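PDB 6BLJ: serine-tRNA ligase from Naegleria fowleri, which probably catalyses the ATP-dependent attachment of serine to its cognate tRNA, as other cytoplasmic seryl-tRNA synthetases do, and is caught here with AMP bound. Local coordinates for residues 198-202 with 215-221; 232-236 with 444-448; 244-250 with 286-291; 323-329 with 404-408. One frame throughout, in Å; residues are numbered along the deposited sequence. Where two conformers were deposited one is given.

Contact 1: 198-202 with 215-221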
# COMPACT_ATOMS: atom_id res chain seq x y z
N LEU A 198 -3.93 -35.20 12.65
CA LEU A 198 -2.60 -35.58 13.09
C LEU A 198 -2.15 -34.79 14.32
O LEU A 198 -1.12 -35.14 14.91
CB LEU A 198 -1.57 -35.39 11.97
CG LEU A 198 -1.71 -36.25 10.72
CD1 LEU A 198 -0.82 -35.73 9.59
CD2 LEU A 198 -1.41 -37.72 11.03
N GLY A 199 -2.88 -33.75 14.71
CA GLY A 199 -2.38 -32.86 15.75
C GLY A 199 -1.23 -32.00 15.30
O GLY A 199 -0.42 -31.57 16.13
N GLY A 200 -1.12 -31.73 14.00
CA GLY A 200 0.07 -31.07 13.50
C GLY A 200 -0.11 -29.64 13.03
O GLY A 200 0.83 -29.04 12.51
N LEU A 201 -1.31 -29.08 13.18
CA LEU A 201 -1.60 -27.77 12.61
C LEU A 201 -2.47 -26.97 13.55
O LEU A 201 -3.55 -27.44 13.93
CB LEU A 201 -2.28 -27.90 11.24
CG LEU A 201 -2.71 -26.61 10.55
CD1 LEU A 201 -1.48 -25.76 10.26
CD2 LEU A 201 -3.49 -26.89 9.25
N ALA A 202 -2.02 -25.77 13.89
CA ALA A 202 -2.75 -24.86 14.78
C ALA A 202 -3.00 -23.54 14.05
O ALA A 202 -2.23 -22.59 14.18
CB ALA A 202 -1.97 -24.65 16.07
N TYR A 215 -0.15 -19.60 10.88
CA TYR A 215 -0.22 -21.00 11.32
C TYR A 215 1.00 -21.35 12.15
O TYR A 215 2.09 -20.81 11.95
CB TYR A 215 -0.34 -21.97 10.11
CG TYR A 215 0.88 -21.97 9.19
CD1 TYR A 215 1.04 -20.97 8.22
CD2 TYR A 215 1.85 -22.98 9.26
CE1 TYR A 215 2.15 -20.96 7.36
CE2 TYR A 215 2.96 -22.99 8.39
CZ TYR A 215 3.10 -21.98 7.45
OH TYR A 215 4.18 -21.96 6.61
N PHE A 216 0.81 -22.28 13.09
CA PHE A 216 1.90 -23.07 13.67
C PHE A 216 1.82 -24.48 13.11
O PHE A 216 0.72 -25.04 13.00
CB PHE A 216 1.83 -23.18 15.20
CG PHE A 216 2.04 -21.90 15.95
CD1 PHE A 216 3.23 -21.67 16.66
CD2 PHE A 216 1.03 -20.96 16.04
CE1 PHE A 216 3.41 -20.49 17.41
CE2 PHE A 216 1.20 -19.75 16.78
CZ PHE A 216 2.39 -19.53 17.47
N LEU A 217 2.97 -25.05 12.77
CA LEU A 217 3.09 -26.45 12.40
C LEU A 217 3.76 -27.19 13.56
O LEU A 217 4.69 -26.66 14.19
CB LEU A 217 3.90 -26.62 11.11
CG LEU A 217 3.58 -27.78 10.16
CD1 LEU A 217 2.19 -27.60 9.55
CD2 LEU A 217 4.64 -27.93 9.06
N LEU A 218 3.26 -28.40 13.89
CA LEU A 218 3.76 -29.15 15.04
C LEU A 218 4.13 -30.60 14.71
O LEU A 218 3.49 -31.25 13.87
CB LEU A 218 2.73 -29.20 16.20
CG LEU A 218 2.35 -27.86 16.85
CD1 LEU A 218 1.23 -27.21 16.07
CD2 LEU A 218 1.95 -28.02 18.31
N GLY A 219 5.14 -31.12 15.42
CA GLY A 219 5.39 -32.55 15.43
C GLY A 219 5.95 -33.08 14.13
O GLY A 219 6.84 -32.48 13.51
N ASP A 220 5.45 -34.24 13.70
CA ASP A 220 6.05 -34.92 12.56
C ASP A 220 5.93 -34.10 11.27
O ASP A 220 6.79 -34.19 10.39
CB ASP A 220 5.42 -36.31 12.38
CG ASP A 220 5.78 -37.28 13.50
OD1 ASP A 220 6.79 -37.07 14.22
OD2 ASP A 220 5.06 -38.27 13.68
N LEU A 221 4.89 -33.26 11.16
CA LEU A 221 4.76 -32.42 9.97
C LEU A 221 5.92 -31.43 9.86
O LEU A 221 6.39 -31.14 8.75
CB LEU A 221 3.43 -31.66 10.01
CG LEU A 221 2.17 -32.50 9.73
CD1 LEU A 221 0.94 -31.58 9.73
CD2 LEU A 221 2.29 -33.28 8.42

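Contact 2: 232-236 with 444-448. With AMP (adenosine monophosphate), chain D.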
# COMPACT_ATOMS: atom_id res chain seq x y z
N ALA A 232 15.26 -31.89 -1.26
CA ALA A 232 15.26 -31.04 -2.45
C ALA A 232 16.65 -30.49 -2.73
O ALA A 232 17.11 -30.49 -3.88
CB ALA A 232 14.26 -29.89 -2.27
N ILE A 233 17.33 -30.01 -1.69
CA ILE A 233 18.67 -29.45 -1.88
C ILE A 233 19.65 -30.54 -2.31
O ILE A 233 20.48 -30.33 -3.20
CB ILE A 233 19.10 -28.72 -0.59
CG1 ILE A 233 18.30 -27.41 -0.48
CG2 ILE A 233 20.59 -28.44 -0.58
CD1 ILE A 233 18.18 -26.90 0.90
N ASP A 234 19.58 -31.72 -1.68
CA ASP A 234 20.43 -32.83 -2.12
C ASP A 234 20.13 -33.19 -3.57
O ASP A 234 21.05 -33.38 -4.38
CB ASP A 234 20.22 -34.05 -1.23
CG ASP A 234 20.90 -33.91 0.10
OD1 ASP A 234 21.67 -32.93 0.26
OD2 ASP A 234 20.68 -34.78 0.97
N PHE A 235 18.84 -33.29 -3.91
CA PHE A 235 18.40 -33.62 -5.26
C PHE A 235 19.01 -32.68 -6.29
O PHE A 235 19.60 -33.12 -7.29
CB PHE A 235 16.87 -33.56 -5.26
CG PHE A 235 16.21 -33.94 -6.56
CD1 PHE A 235 15.92 -35.26 -6.85
CD2 PHE A 235 15.80 -32.95 -7.45
CE1 PHE A 235 15.27 -35.59 -8.02
CE2 PHE A 235 15.15 -33.29 -8.62
CZ PHE A 235 14.88 -34.61 -8.90
N LEU A 236 18.90 -31.37 -6.06
CA LEU A 236 19.44 -30.43 -7.04
C LEU A 236 20.96 -30.32 -6.99
O LEU A 236 21.60 -30.12 -8.03
CB LEU A 236 18.81 -29.04 -6.85
CG LEU A 236 17.38 -28.90 -7.38
CD1 LEU A 236 16.83 -27.49 -7.11
CD2 LEU A 236 17.32 -29.25 -8.87
N THR A 444 10.23 -23.32 -9.74
CA THR A 444 10.03 -24.00 -8.47
C THR A 444 10.59 -25.42 -8.52
O THR A 444 10.43 -26.12 -9.52
CB THR A 444 8.54 -24.12 -8.14
OG1 THR A 444 7.84 -22.94 -8.54
CG2 THR A 444 8.35 -24.43 -6.64
N LEU A 445 11.25 -25.83 -7.45
CA LEU A 445 11.34 -27.26 -7.18
C LEU A 445 10.24 -27.66 -6.21
O LEU A 445 9.35 -28.44 -6.57
CB LEU A 445 12.72 -27.68 -6.62
CG LEU A 445 12.91 -29.21 -6.68
CD1 LEU A 445 13.08 -29.69 -8.13
CD2 LEU A 445 14.06 -29.70 -5.85
N THR A 446 10.25 -27.12 -4.99
CA THR A 446 9.16 -27.40 -4.07
C THR A 446 8.94 -26.23 -3.12
O THR A 446 9.88 -25.74 -2.48
CB THR A 446 9.41 -28.71 -3.29
OG1 THR A 446 8.34 -28.95 -2.37
CG2 THR A 446 10.73 -28.69 -2.51
N ALA A 447 7.69 -25.78 -3.04
CA ALA A 447 7.21 -24.92 -1.98
C ALA A 447 6.57 -25.83 -0.93
O ALA A 447 5.59 -26.52 -1.24
CB ALA A 447 6.22 -23.89 -2.53
N THR A 448 7.13 -25.87 0.28
CA THR A 448 6.91 -27.06 1.08
C THR A 448 5.53 -27.11 1.74
O THR A 448 4.98 -28.20 1.87
CB THR A 448 8.03 -27.24 2.12
OG1 THR A 448 8.08 -26.10 3.00
CG2 THR A 448 9.40 -27.41 1.41
P AMP D . 4.83 -18.36 -8.18
O1P AMP D . 3.58 -17.50 -8.00
O2P AMP D . 6.15 -17.78 -7.87
O3P AMP D . 4.78 -18.98 -9.57
O5' AMP D . 4.64 -19.58 -7.18
C5' AMP D . 5.54 -20.68 -7.17
C4' AMP D . 5.01 -21.79 -6.29
O4' AMP D . 5.06 -21.39 -4.90
C3' AMP D . 3.56 -22.16 -6.52
O3' AMP D . 3.39 -23.06 -7.60
C2' AMP D . 3.15 -22.75 -5.18
O2' AMP D . 3.60 -24.09 -5.07
C1' AMP D . 3.94 -21.88 -4.21
N9 AMP D . 3.16 -20.74 -3.68
C8 AMP D . 2.90 -19.56 -4.33
N7 AMP D . 2.19 -18.71 -3.63
C5 AMP D . 1.97 -19.36 -2.43
C6 AMP D . 1.29 -19.00 -1.25
N6 AMP D . 0.70 -17.80 -1.07
N1 AMP D . 1.23 -19.90 -0.25
C2 AMP D . 1.84 -21.08 -0.41
N3 AMP D . 2.54 -21.53 -1.45
C4 AMP D . 2.57 -20.62 -2.44

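Contact 3: 244-250 with 286-291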
# COMPACT_ATOMS: atom_id res chain seq x y z
N ILE A 244 22.20 -22.18 -2.51
CA ILE A 244 22.42 -20.80 -2.10
C ILE A 244 21.28 -20.34 -1.20
O ILE A 244 20.11 -20.40 -1.57
CB ILE A 244 22.62 -19.86 -3.32
CG1 ILE A 244 22.89 -18.42 -2.88
CG2 ILE A 244 21.45 -19.92 -4.31
CD1 ILE A 244 23.34 -17.50 -4.04
N TYR A 245 21.65 -19.85 -0.02
CA TYR A 245 20.72 -19.29 0.96
C TYR A 245 20.82 -17.76 0.87
O TYR A 245 21.92 -17.22 0.80
CB TYR A 245 21.09 -19.79 2.36
CG TYR A 245 20.39 -19.14 3.53
CD1 TYR A 245 19.21 -19.69 4.07
CD2 TYR A 245 20.90 -17.99 4.12
CE1 TYR A 245 18.57 -19.09 5.15
CE2 TYR A 245 20.26 -17.37 5.19
CZ TYR A 245 19.10 -17.93 5.71
OH TYR A 245 18.50 -17.31 6.80
N THR A 246 19.68 -17.08 0.83
CA THR A 246 19.62 -15.67 0.45
C THR A 246 19.19 -14.77 1.61
O THR A 246 18.60 -15.23 2.59
CB THR A 246 18.63 -15.48 -0.71
OG1 THR A 246 17.28 -15.65 -0.23
CG2 THR A 246 18.87 -16.51 -1.80
N PRO A 247 19.45 -13.46 1.51
CA PRO A 247 18.70 -12.50 2.33
C PRO A 247 17.22 -12.70 2.08
O PRO A 247 16.80 -12.99 0.96
CB PRO A 247 19.17 -11.13 1.82
CG PRO A 247 20.56 -11.40 1.21
CD PRO A 247 20.41 -12.78 0.60
N PHE A 248 16.43 -12.55 3.14
CA PHE A 248 14.99 -12.51 3.00
C PHE A 248 14.47 -11.08 2.87
O PHE A 248 13.26 -10.90 2.69
CB PHE A 248 14.30 -13.20 4.22
CG PHE A 248 14.67 -14.68 4.43
CD1 PHE A 248 15.46 -15.38 3.51
CD2 PHE A 248 14.22 -15.36 5.55
CE1 PHE A 248 15.80 -16.73 3.73
CE2 PHE A 248 14.55 -16.72 5.78
CZ PHE A 248 15.34 -17.40 4.86
N PHE A 249 15.36 -10.08 3.01
CA PHE A 249 15.16 -8.65 2.79
C PHE A 249 15.81 -8.22 1.49
O PHE A 249 16.93 -8.64 1.20
CB PHE A 249 15.91 -7.73 3.78
CG PHE A 249 15.60 -7.91 5.21
CD1 PHE A 249 14.37 -8.33 5.63
CD2 PHE A 249 16.58 -7.61 6.15
CE1 PHE A 249 14.11 -8.46 6.98
CE2 PHE A 249 16.33 -7.73 7.48
CZ PHE A 249 15.10 -8.17 7.91
N MET A 250 15.22 -7.24 0.80
CA MET A 250 15.93 -6.56 -0.27
C MET A 250 15.66 -5.07 -0.19
O MET A 250 14.54 -4.66 0.15
CB MET A 250 15.51 -7.09 -1.65
CG MET A 250 16.05 -8.46 -1.97
SD MET A 250 15.47 -9.02 -3.59
CE MET A 250 16.36 -7.92 -4.70
N GLN A 286 14.21 -13.51 -6.57
CA GLN A 286 14.46 -12.07 -6.54
C GLN A 286 15.87 -11.73 -6.05
O GLN A 286 16.58 -10.99 -6.76
CB GLN A 286 13.36 -11.37 -5.72
CG GLN A 286 12.00 -11.34 -6.48
CD GLN A 286 10.80 -11.09 -5.55
OE1 GLN A 286 10.88 -11.25 -4.33
NE2 GLN A 286 9.68 -10.68 -6.14
N PRO A 287 16.34 -12.20 -4.89
CA PRO A 287 17.73 -11.88 -4.51
C PRO A 287 18.77 -12.60 -5.35
O PRO A 287 19.86 -12.06 -5.56
CB PRO A 287 17.81 -12.32 -3.03
CG PRO A 287 16.72 -13.37 -2.88
CD PRO A 287 15.61 -12.86 -3.78
N ILE A 288 18.47 -13.80 -5.85
CA ILE A 288 19.46 -14.50 -6.67
C ILE A 288 19.65 -13.77 -8.00
O ILE A 288 20.76 -13.72 -8.54
CB ILE A 288 19.06 -15.97 -6.86
CG1 ILE A 288 19.10 -16.72 -5.51
CG2 ILE A 288 20.01 -16.66 -7.85
CD1 ILE A 288 18.50 -18.11 -5.59
N ALA A 289 18.57 -13.22 -8.56
CA ALA A 289 18.71 -12.36 -9.73
C ALA A 289 19.56 -11.14 -9.42
O ALA A 289 20.51 -10.83 -10.15
CB ALA A 289 17.33 -11.94 -10.25
N ALA A 290 19.25 -10.43 -8.33
CA ALA A 290 19.99 -9.22 -7.99
C ALA A 290 21.46 -9.53 -7.71
O ALA A 290 22.33 -8.69 -7.95
CB ALA A 290 19.35 -8.52 -6.79
N PHE A 291 21.75 -10.75 -7.24
CA PHE A 291 23.11 -11.22 -7.02
C PHE A 291 23.98 -11.05 -8.27
O PHE A 291 25.20 -10.89 -8.16
CB PHE A 291 23.05 -12.70 -6.60
CG PHE A 291 24.38 -13.35 -6.26
CD1 PHE A 291 24.80 -13.46 -4.94
CD2 PHE A 291 25.17 -13.92 -7.25
CE1 PHE A 291 26.02 -14.08 -4.62
CE2 PHE A 291 26.37 -14.54 -6.94
CZ PHE A 291 26.80 -14.62 -5.63

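Contact 4: 323-329 with 404-408. With AMP (adenosine monophosphate), chain D.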
# COMPACT_ATOMS: atom_id res chain seq x y z
N ASP A 323 -8.79 -19.96 -1.15
CA ASP A 323 -7.94 -20.97 -0.51
C ASP A 323 -7.68 -20.63 0.96
O ASP A 323 -6.54 -20.56 1.41
CB ASP A 323 -6.61 -21.14 -1.26
CG ASP A 323 -6.80 -21.44 -2.75
OD1 ASP A 323 -7.62 -22.31 -3.10
OD2 ASP A 323 -6.09 -20.81 -3.57
N THR A 324 -8.75 -20.39 1.71
CA THR A 324 -8.63 -19.88 3.07
C THR A 324 -8.45 -20.97 4.11
O THR A 324 -8.31 -20.65 5.30
CB THR A 324 -9.86 -19.02 3.44
OG1 THR A 324 -11.05 -19.80 3.34
CG2 THR A 324 -9.99 -17.82 2.50
N LEU A 325 -8.45 -22.24 3.72
CA LEU A 325 -8.36 -23.35 4.67
C LEU A 325 -6.97 -23.97 4.64
O LEU A 325 -6.54 -24.49 3.61
CB LEU A 325 -9.40 -24.42 4.36
CG LEU A 325 -10.87 -24.02 4.25
CD1 LEU A 325 -11.74 -25.27 4.05
CD2 LEU A 325 -11.35 -23.18 5.44
N GLY A 326 -6.27 -23.92 5.78
CA GLY A 326 -5.02 -24.66 5.91
C GLY A 326 -3.82 -23.89 5.37
O GLY A 326 -3.79 -22.67 5.35
N ILE A 327 -2.82 -24.63 4.91
CA ILE A 327 -1.54 -24.01 4.56
C ILE A 327 -1.24 -24.12 3.06
O ILE A 327 -0.08 -24.05 2.64
CB ILE A 327 -0.40 -24.58 5.43
CG1 ILE A 327 -0.12 -26.06 5.11
CG2 ILE A 327 -0.78 -24.43 6.91
CD1 ILE A 327 1.03 -26.63 5.99
N PHE A 328 -2.29 -24.28 2.24
CA PHE A 328 -2.14 -24.29 0.78
C PHE A 328 -1.76 -22.90 0.25
O PHE A 328 -0.91 -22.78 -0.64
CB PHE A 328 -3.45 -24.77 0.16
CG PHE A 328 -3.47 -24.77 -1.34
CD1 PHE A 328 -3.79 -23.62 -2.04
CD2 PHE A 328 -3.21 -25.94 -2.05
CE1 PHE A 328 -3.83 -23.62 -3.44
CE2 PHE A 328 -3.26 -25.95 -3.45
CZ PHE A 328 -3.56 -24.79 -4.14
N ARG A 329 -2.41 -21.86 0.75
CA ARG A 329 -2.10 -20.48 0.38
C ARG A 329 -1.91 -19.70 1.66
O ARG A 329 -2.89 -19.43 2.37
CB ARG A 329 -3.21 -19.86 -0.48
CG ARG A 329 -2.92 -18.43 -0.90
CD ARG A 329 -4.11 -17.81 -1.63
NE ARG A 329 -4.47 -18.57 -2.82
CZ ARG A 329 -3.87 -18.45 -4.00
NH1 ARG A 329 -2.88 -17.58 -4.16
NH2 ARG A 329 -4.26 -19.20 -5.02
N TYR A 404 -6.80 -30.57 -9.63
CA TYR A 404 -5.45 -30.26 -10.10
C TYR A 404 -5.11 -28.82 -9.73
O TYR A 404 -5.78 -27.88 -10.19
CB TYR A 404 -5.32 -30.47 -11.61
CG TYR A 404 -5.10 -31.92 -11.99
CD1 TYR A 404 -3.86 -32.52 -11.76
CD2 TYR A 404 -6.12 -32.69 -12.54
CE1 TYR A 404 -3.63 -33.86 -12.08
CE2 TYR A 404 -5.89 -34.06 -12.88
CZ TYR A 404 -4.64 -34.61 -12.63
OH TYR A 404 -4.35 -35.92 -12.92
N ARG A 405 -4.07 -28.63 -8.91
CA ARG A 405 -3.64 -27.30 -8.49
C ARG A 405 -2.14 -27.14 -8.68
O ARG A 405 -1.37 -28.08 -8.46
CB ARG A 405 -4.01 -27.03 -7.02
CG ARG A 405 -5.51 -27.12 -6.71
CD ARG A 405 -6.35 -26.07 -7.44
NE ARG A 405 -5.98 -24.69 -7.11
CZ ARG A 405 -6.41 -24.00 -6.05
NH1 ARG A 405 -7.24 -24.54 -5.16
NH2 ARG A 405 -6.01 -22.75 -5.88
N GLU A 406 -1.75 -25.92 -9.04
CA GLU A 406 -0.35 -25.63 -9.33
C GLU A 406 0.53 -25.84 -8.10
O GLU A 406 0.21 -25.39 -6.99
CB GLU A 406 -0.21 -24.20 -9.87
CG GLU A 406 -0.41 -23.08 -8.87
CD GLU A 406 -1.87 -22.79 -8.54
OE1 GLU A 406 -2.77 -23.51 -9.04
OE2 GLU A 406 -2.12 -21.84 -7.76
N LEU A 407 1.64 -26.56 -8.29
CA LEU A 407 2.71 -26.71 -7.32
C LEU A 407 4.01 -26.07 -7.78
O LEU A 407 4.87 -25.76 -6.95
CB LEU A 407 3.02 -28.20 -7.07
CG LEU A 407 2.13 -29.04 -6.17
CD1 LEU A 407 2.82 -30.36 -5.81
CD2 LEU A 407 1.82 -28.24 -4.94
N VAL A 408 4.18 -25.91 -9.10
CA VAL A 408 5.43 -25.50 -9.73
C VAL A 408 5.10 -24.56 -10.88
O VAL A 408 4.15 -24.79 -11.63
CB VAL A 408 6.22 -26.72 -10.26
CG1 VAL A 408 7.31 -26.28 -11.26
CG2 VAL A 408 6.82 -27.52 -9.11
P AMP D . 4.83 -18.36 -8.18
O1P AMP D . 3.58 -17.50 -8.00
O2P AMP D . 6.15 -17.78 -7.87
O3P AMP D . 4.78 -18.98 -9.57
O5' AMP D . 4.64 -19.58 -7.18
C5' AMP D . 5.54 -20.68 -7.17
C4' AMP D . 5.01 -21.79 -6.29
O4' AMP D . 5.06 -21.39 -4.90
C3' AMP D . 3.56 -22.16 -6.52
O3' AMP D . 3.39 -23.06 -7.60
C2' AMP D . 3.15 -22.75 -5.18
O2' AMP D . 3.60 -24.09 -5.07
C1' AMP D . 3.94 -21.88 -4.21
N9 AMP D . 3.16 -20.74 -3.68
C8 AMP D . 2.90 -19.56 -4.33
N7 AMP D . 2.19 -18.71 -3.63
C5 AMP D . 1.97 -19.36 -2.43
C6 AMP D . 1.29 -19.00 -1.25
N6 AMP D . 0.70 -17.80 -1.07
N1 AMP D . 1.23 -19.90 -0.25
C2 AMP D . 1.84 -21.08 -0.41
N3 AMP D . 2.54 -21.53 -1.45
C4 AMP D . 2.57 -20.62 -2.44

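Contact 1: 198-202 with 215-221
Gly200, Ala202 and Leu201 give up the most surface here, and between them they make a short antiparallel ladder with 216-218. Gly200 comes first: its O accepts a hydrogen bond from Leu218 N at 2.9 Å, while Leu217 CA brings a CA-H...O contact to the same Gly200 O at 3.4 Å. A beta carbon on Gly200 would run into Leu221 CD1, so the absence of a side chain is what lets the first turn of helix 220-238 sit this close. Ala202 pairs with Phe216 in both directions, Ala202 N to Phe216 O at 3.0 Å and Phe216 N to Ala202 O at 3.2 Å, and its small CB packs on Phe216 CB (4.2 Å) and Leu218 CD1 (4.1 Å). Between these two, Leu201 and Leu217 are a non-hydrogen-bonded pair on the other face, where Leu201 CD1 lies 4.2 Å from Leu217 CD1 and 4.0 Å from Tyr215 CB. The second subunit covers the Ala202-Phe216 face with its Phe291, edge-to-face with Phe216. Leu217 and Leu218 also ladder with a strand of that subunit, so this is a two-stranded ribbon extended across the dimer interface, just ahead of the helix that fits class II motif 1.

Contact 2: 232-236 with 444-448
Leu445 pushes its CD2 methyl into one face of helix 220-238, touching Ala232 CB at 3.6 Å, Leu236 CG at 3.7 Å and Phe235 CD2 at 4.0 Å. Those three helix residues, spaced three and four apart, form a shallow apolar seat for a single leucine. Thr446 adds its methyl, with Thr446 CG2 3.7 Å from Ala232 CB, and keeps its hydroxyl for Thr451. No hydrogen bond crosses between the segments; the fit is apolar. Leu445 and Thr446 can both reach the helix because they form a classic beta bulge opposite Ile336. The residues that bracket them serve the nucleotide: Thr444 OG1 is 3.5 Å from AMP C5', and Ala447 CB is 3.5 Å from AMP C1'. Phe363 of helix 348-366 meets Phe235 edge-to-face and also covers Leu445. The strand thus has a nucleotide side and a helix side, an arrangement consistent with the class II synthetase core, where the motif 1 helix backs the motif 3 strand.

Contact 3: 244-250 with 286-291
This is a buried, mostly apolar contact, with no hydrogen bond across it, of a helix with a strand end and the bend that follows it: helix 285-290 lies against the chain as it passes from strand 242-245 to strand 249-251. Met250 is the most covered residue. Its thioether lies along the helix backbone, with Met250 SD 3.5 Å from Pro287 N and Met250 CE 3.7 Å from Ala290 CB. Pro287 fits into the bend, where Pro287 CG is 3.5 Å from Thr246 OG1 and 3.9 Å from Pro247 O. That hydroxyl is already used locally, since Thr246 OG1 donates to Pro247 O at 3.0 Å, which leaves the threonine methyl to pack: Thr246 CG2 is 3.7 Å from Ile288 CG1. Farther along, Ile244 CG2 meets Ile288 CD1 at 3.7 Å, and Ile244 CD1 sits over one face of the Phe291 ring, 4.4 Å from Phe291 CE1. Pro247, after the strand, fits the proline of class II motif 1, and Tyr215 of the second subunit packs on it. Around the contact, strand 304-313 pairs with Ile244, helix 252-256 covers Met250 and Gln286, and Phe339 of strand 332-342 touches Ile288 and Ala289.

Contact 4: 323-329 with 404-408
Residues 323-329 belong to the loop between strands 304-313 and 332-342, the position of the class II motif 2 loop, and a salt-bridge network ties it to strand 404-412. Asp323 is the shared acceptor. Its OD1 takes Arg405 NH1 at 3.1 Å and, weakly, Arg405 NH2 at 3.2 Å; its OD2 takes Arg405 NH2 at 3.0 Å, Arg329 NE at 2.9 Å and Arg329 NH2 at 2.8 Å. One carboxylate therefore holds two guanidinium groups, whose like charges stand 4.1 Å apart between Arg329 NH2 and Arg405 NH2. Arg329 NH1 is satisfied by Glu316, and Glu406 OE2 by Arg450, which also makes a cation-pi contact with Phe328. Phe328 CE1 lies over one face of the Arg405 guanidinium, 3.4 Å from Arg405 NH2. Both segments reach the nucleotide: Phe328 O is 3.2 Å from AMP C2, and on the strand, where Leu407 and Val408 form a classic bulge, AMP O2' donates to Leu407 O at 2.8 Å.

Contacts 1, 2 and 3 are buried and contact 4 lies at the surface, and the chemistry follows: backbone ladder in contact 1, apolar side chains in contacts 2 and 3, charge in contact 4. Helix 220-238 joins contacts 1 and 2, and strand 242-245 of contact 3 follows it, so all three draw on one run of chain and all touch the second subunit. Contacts 2 and 4 share AMP through neighbouring strands of one sheet, 436-447 and 404-412, and meet where Thr444 O lies 3.6 Å from Val408 CG1. Ile327 of contact 4 packs on contact 1, with Ile327 CG2 3.7 Å from Leu201 CD1.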